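Local coordinates for periplasmic zinc-binding protein troA (Treponema pallidum, PDB 1K0F) that binds zinc with high affinity in the periplasm and delivers it to the membrane permease of the TroABC transporter for import into the cytoplasm, at residues Q155-A159 with E160-L164; G172-S175 with R176-F180. One frame throughout, in Å; residues are numbered along the deposited sequence.

Interaction 1: Q155-A159 with E160-L164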
loop_
_atom_site.group_PDB
_atom_site.type_symbol
_atom_site.label_atom_id
_atom_site.label_comp_id
_atom_site.label_asym_id
_atom_site.label_seq_id
_atom_site.Cartn_x
_atom_site.Cartn_y
_atom_site.Cartn_z
ATOM N N GLN A 155 17.721 3.369 8.381
ATOM C CA GLN A 155 18.911 4.000 8.954
ATOM C C GLN A 155 20.169 3.220 8.602
ATOM O O GLN A 155 21.258 3.784 8.500
ATOM C CB GLN A 155 18.788 4.098 10.486
ATOM C CG GLN A 155 18.435 5.477 11.026
ATOM C CD GLN A 155 18.875 6.600 10.117
ATOM O OE1 GLN A 155 20.054 6.702 9.759
ATOM N NE2 GLN A 155 17.931 7.448 9.721
ATOM N N SER A 156 20.012 1.916 8.422
ATOM C CA SER A 156 21.142 1.069 8.086
ATOM C C SER A 156 21.692 1.438 6.713
ATOM O O SER A 156 22.817 1.071 6.360
ATOM C CB SER A 156 20.711 -0.398 8.094
ATOM O OG SER A 156 19.966 -0.716 6.933
ATOM N N LEU A 157 20.904 2.178 5.940
ATOM C CA LEU A 157 21.325 2.573 4.603
ATOM C C LEU A 157 21.808 4.004 4.529
ATOM O O LEU A 157 21.027 4.932 4.697
ATOM C CB LEU A 157 20.183 2.397 3.608
ATOM C CG LEU A 157 20.654 1.908 2.246
ATOM C CD1 LEU A 157 20.989 0.434 2.351
ATOM C CD2 LEU A 157 19.581 2.158 1.198
ATOM N N PRO A 158 23.109 4.203 4.274
ATOM C CA PRO A 158 23.654 5.559 4.180
ATOM C C PRO A 158 22.700 6.444 3.378
ATOM O O PRO A 158 22.111 5.988 2.400
ATOM C CB PRO A 158 24.993 5.351 3.484
ATOM C CG PRO A 158 25.409 3.976 3.911
ATOM C CD PRO A 158 24.146 3.172 4.073
ATOM N N ALA A 159 22.548 7.697 3.801
ATOM C CA ALA A 159 21.631 8.637 3.153
ATOM C C ALA A 159 21.659 8.633 1.630
ATOM O O ALA A 159 20.606 8.682 0.992
ATOM C CB ALA A 159 21.884 10.050 3.671
ATOM N N GLU A 160 22.855 8.574 1.049
ATOM C CA GLU A 160 23.004 8.574 -0.406
ATOM C C GLU A 160 22.381 7.351 -1.070
ATOM O O GLU A 160 21.772 7.459 -2.136
ATOM C CB GLU A 160 24.484 8.650 -0.787
ATOM C CG GLU A 160 25.200 9.870 -0.248
ATOM C CD GLU A 160 25.550 9.735 1.221
ATOM O OE1 GLU A 160 25.575 8.586 1.710
ATOM O OE2 GLU A 160 25.796 10.771 1.881
ATOM N N ARG A 161 22.538 6.193 -0.434
ATOM C CA ARG A 161 22.005 4.934 -0.950
ATOM C C ARG A 161 20.480 4.829 -0.809
ATOM O O ARG A 161 19.853 3.949 -1.402
ATOM C CB ARG A 161 22.666 3.757 -0.222
ATOM C CG ARG A 161 24.189 3.706 -0.352
ATOM C CD ARG A 161 24.708 2.267 -0.479
ATOM N NE ARG A 161 25.961 2.185 -1.232
ATOM C CZ ARG A 161 26.105 1.536 -2.384
ATOM N NH1 ARG A 161 25.069 0.908 -2.919
ATOM N NH2 ARG A 161 27.282 1.519 -3.001
ATOM N N ARG A 162 19.890 5.735 -0.036
ATOM C CA ARG A 162 18.452 5.724 0.194
ATOM C C ARG A 162 17.622 6.250 -0.975
ATOM O O ARG A 162 16.466 6.611 -0.803
ATOM C CB ARG A 162 18.129 6.527 1.449
ATOM C CG ARG A 162 18.537 5.857 2.752
ATOM C CD ARG A 162 18.185 6.761 3.933
ATOM N NE ARG A 162 19.051 6.570 5.094
ATOM C CZ ARG A 162 19.438 7.545 5.916
ATOM N NH1 ARG A 162 19.041 8.797 5.711
ATOM N NH2 ARG A 162 20.219 7.263 6.951
ATOM N N VAL A 163 18.207 6.298 -2.161
ATOM C CA VAL A 163 17.477 6.769 -3.335
ATOM C C VAL A 163 16.762 5.569 -3.940
ATOM O O VAL A 163 17.403 4.700 -4.529
ATOM C CB VAL A 163 18.425 7.351 -4.405
ATOM C CG1 VAL A 163 17.635 7.757 -5.631
ATOM C CG2 VAL A 163 19.188 8.537 -3.843
ATOM N N LEU A 164 15.445 5.499 -3.785
ATOM C CA LEU A 164 14.701 4.370 -4.337
ATOM C C LEU A 164 13.844 4.718 -5.548
ATOM O O LEU A 164 13.041 5.649 -5.523
ATOM C CB LEU A 164 13.824 3.729 -3.252
ATOM C CG LEU A 164 12.618 2.883 -3.679
ATOM C CD1 LEU A 164 13.030 1.438 -3.946
ATOM C CD2 LEU A 164 11.577 2.941 -2.572
#
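R162 reaches back along the turn that it closes and lays its guanidinium beside the main chain of L157, P158 and A159. With CG anti to the carbonyl carbon (chi1 -72°) and the chain extended from CG to NE, the side chain runs toward the end of helix 129-156. There R162 NE gives a weak, bent bond to L157 O at 2.6 Å and a second weak one to A154 O in the last turn of that helix. One face of the guanidinium rests over A159 CA and P158 C, which both lie near its outer margin, and A159 CB lies 3.7 Å from R162 NH1. Q155 NE2 comes over the opposite face. Q155 OE1 lies 2.9 Å from R162 NH2 without the geometry of a hydrogen bond, the amide and guanidinium planes standing 78° apart. NE, shared between L157 O and A154 O, sits by the C-terminal end of helix 129-156, whose partial negative charge would probably suit the guanidinium. The segment is a tight connection from helix 129-156 to strand 163-166 in the C-terminal half of the chain, and backbone bonds make its bends: R162 N bonds to A159 O at 3.2 Å, while P158 O takes weak bonds from R161 N and R162 N. L157, the buried member, turns its side chain toward the following residues and crosses that of R161 at about a right angle, L157 CG to R161 CB 3.7 Å. Beyond the turn L157 packs on V272 of helix 260-273, and R161 NH1 bonds to L275 O near the C-terminus.

Interaction 2: G172-S175 with R176-F180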
loop_
_atom_site.group_PDB
_atom_site.type_symbol
_atom_site.label_atom_id
_atom_site.label_comp_id
_atom_site.label_asym_id
_atom_site.label_seq_id
_atom_site.Cartn_x
_atom_site.Cartn_y
_atom_site.Cartn_z
ATOM N N GLY A 172 5.768 7.860 -1.468
ATOM C CA GLY A 172 5.982 9.218 -0.998
ATOM C C GLY A 172 6.083 9.300 0.521
ATOM O O GLY A 172 7.047 9.868 1.051
ATOM N N TYR A 173 5.090 8.748 1.224
ATOM C CA TYR A 173 5.102 8.761 2.686
ATOM C C TYR A 173 6.253 7.898 3.176
ATOM O O TYR A 173 6.857 8.176 4.206
ATOM C CB TYR A 173 3.796 8.215 3.248
ATOM C CG TYR A 173 2.578 9.030 2.901
ATOM C CD1 TYR A 173 1.842 9.677 3.888
ATOM C CD2 TYR A 173 2.110 9.085 1.594
ATOM C CE1 TYR A 173 0.660 10.346 3.579
ATOM C CE2 TYR A 173 0.936 9.748 1.283
ATOM C CZ TYR A 173 0.216 10.373 2.268
ATOM O OH TYR A 173 -0.963 10.999 1.935
ATOM N N PHE A 174 6.551 6.838 2.433
ATOM C CA PHE A 174 7.649 5.957 2.799
ATOM C C PHE A 174 8.923 6.807 2.804
ATOM O O PHE A 174 9.765 6.689 3.697
ATOM C CB PHE A 174 7.769 4.807 1.788
ATOM C CG PHE A 174 8.963 3.920 2.009
ATOM C CD1 PHE A 174 8.918 2.884 2.938
ATOM C CD2 PHE A 174 10.143 4.131 1.290
ATOM C CE1 PHE A 174 10.026 2.076 3.151
ATOM C CE2 PHE A 174 11.256 3.331 1.494
ATOM C CZ PHE A 174 11.202 2.303 2.424
ATOM N N SER A 175 9.041 7.677 1.805
ATOM C CA SER A 175 10.195 8.548 1.693
ATOM C C SER A 175 10.173 9.565 2.825
ATOM O O SER A 175 11.164 9.731 3.537
ATOM C CB SER A 175 10.184 9.264 0.337
ATOM O OG SER A 175 9.467 10.492 0.387
ATOM N N ARG A 176 9.032 10.227 3.002
ATOM C CA ARG A 176 8.884 11.239 4.040
ATOM C C ARG A 176 9.083 10.674 5.444
ATOM O O ARG A 176 9.619 11.348 6.322
ATOM C CB ARG A 176 7.501 11.888 3.937
ATOM C CG ARG A 176 7.159 12.817 5.089
ATOM C CD ARG A 176 5.826 13.501 4.862
ATOM N NE ARG A 176 4.748 12.823 5.573
ATOM C CZ ARG A 176 3.524 13.317 5.741
ATOM N NH1 ARG A 176 3.207 14.505 5.247
ATOM N NH2 ARG A 176 2.614 12.621 6.413
ATOM N N ALA A 177 8.677 9.422 5.637
ATOM C CA ALA A 177 8.761 8.769 6.943
ATOM C C ALA A 177 10.131 8.260 7.341
ATOM O O ALA A 177 10.623 8.574 8.422
ATOM C CB ALA A 177 7.765 7.621 7.010
ATOM N N TYR A 178 10.750 7.485 6.459
ATOM C CA TYR A 178 12.046 6.895 6.749
ATOM C C TYR A 178 13.224 7.426 5.929
ATOM O O TYR A 178 14.307 6.832 5.937
ATOM C CB TYR A 178 11.913 5.378 6.612
ATOM C CG TYR A 178 10.585 4.891 7.154
ATOM C CD1 TYR A 178 10.418 4.640 8.517
ATOM C CD2 TYR A 178 9.475 4.752 6.320
ATOM C CE1 TYR A 178 9.179 4.270 9.039
ATOM C CE2 TYR A 178 8.229 4.380 6.834
ATOM C CZ TYR A 178 8.091 4.145 8.194
ATOM O OH TYR A 178 6.868 3.802 8.713
ATOM N N GLY A 179 13.009 8.542 5.234
ATOM C CA GLY A 179 14.066 9.161 4.441
ATOM C C GLY A 179 14.623 8.369 3.271
ATOM O O GLY A 179 15.622 7.661 3.395
ATOM N N PHE A 180 13.975 8.500 2.120
ATOM C CA PHE A 180 14.404 7.805 0.917
ATOM C C PHE A 180 14.107 8.701 -0.281
ATOM O O PHE A 180 13.013 9.268 -0.404
ATOM C CB PHE A 180 13.650 6.479 0.755
ATOM C CG PHE A 180 14.249 5.325 1.520
ATOM C CD1 PHE A 180 13.707 4.922 2.736
ATOM C CD2 PHE A 180 15.332 4.619 1.009
ATOM C CE1 PHE A 180 14.228 3.830 3.426
ATOM C CE2 PHE A 180 15.863 3.525 1.694
ATOM C CZ PHE A 180 15.308 3.131 2.904
#
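One carbonyl here takes two donors: G172 O accepts from R176 N at 2.8 Å and from S175 OG at 2.6 Å. The hydroxyl uses a lone pair in the carbonyl plane. S175 holds OG between its backbone N and carbonyl carbon (chi1 89°), which swings the hydroxyl back along the helix onto its own preceding turn. The regular pattern continues with A177 N bonded to Y173 O and Y178 N to F174 O, the latter at 3.0 Å. G179, with positive phi, is the first residue to leave helical backbone angles, and S175 O takes weak bonds from G179 N and F180 N as the chain turns away. That turn brings the F180 ring beside that of F174, completing an aromatic cluster with Y178. The F174 and F180 planes are only 22° from parallel, but the rings are displaced enough that little of one lies above the other, centroids 4.8 Å apart. The Y178 ring meets F174 obliquely, F174 CD1 lying 3.9 Å from Y178 CD2, while Y178 OH bonds to D147 OD1. On another side Y173 and R176 extend side by side, ring and guanidinium 67° apart; Y173 OH bonds to D100 O and R176 NH2 to Q90 O, and Y173 lies about 5 Å, side chain to side chain, from the zinc-binding residue H102. Helix 172-178 is the crossover of a beta-alpha-beta unit between the parallel strands 163-166 and 181-184; F174 and F180 pack on I268 of helix 260-273, and Y178 and F180 on helix 129-156.

In the fold
Interactions 1 and 2 follow one another along the chain, their centres about 11 Å apart on the same side of the chain's centre. Interaction 1 leads from helix 129-156 into strand 163-166 and so enters the beta-alpha-beta unit; interaction 2 turns from its helix, 172-178, into its second strand, 181-184, which pairs in parallel with the first. They touch where F180 lies against R162 and L157, and F174 against L164. Both also lean on helix 260-273. The long helix 129-156 precedes this unit and packs against it. The loop carrying the zinc-binding residue H168 is thereby framed by strand 163-166 and helix 172-178, the elements these two contacts join.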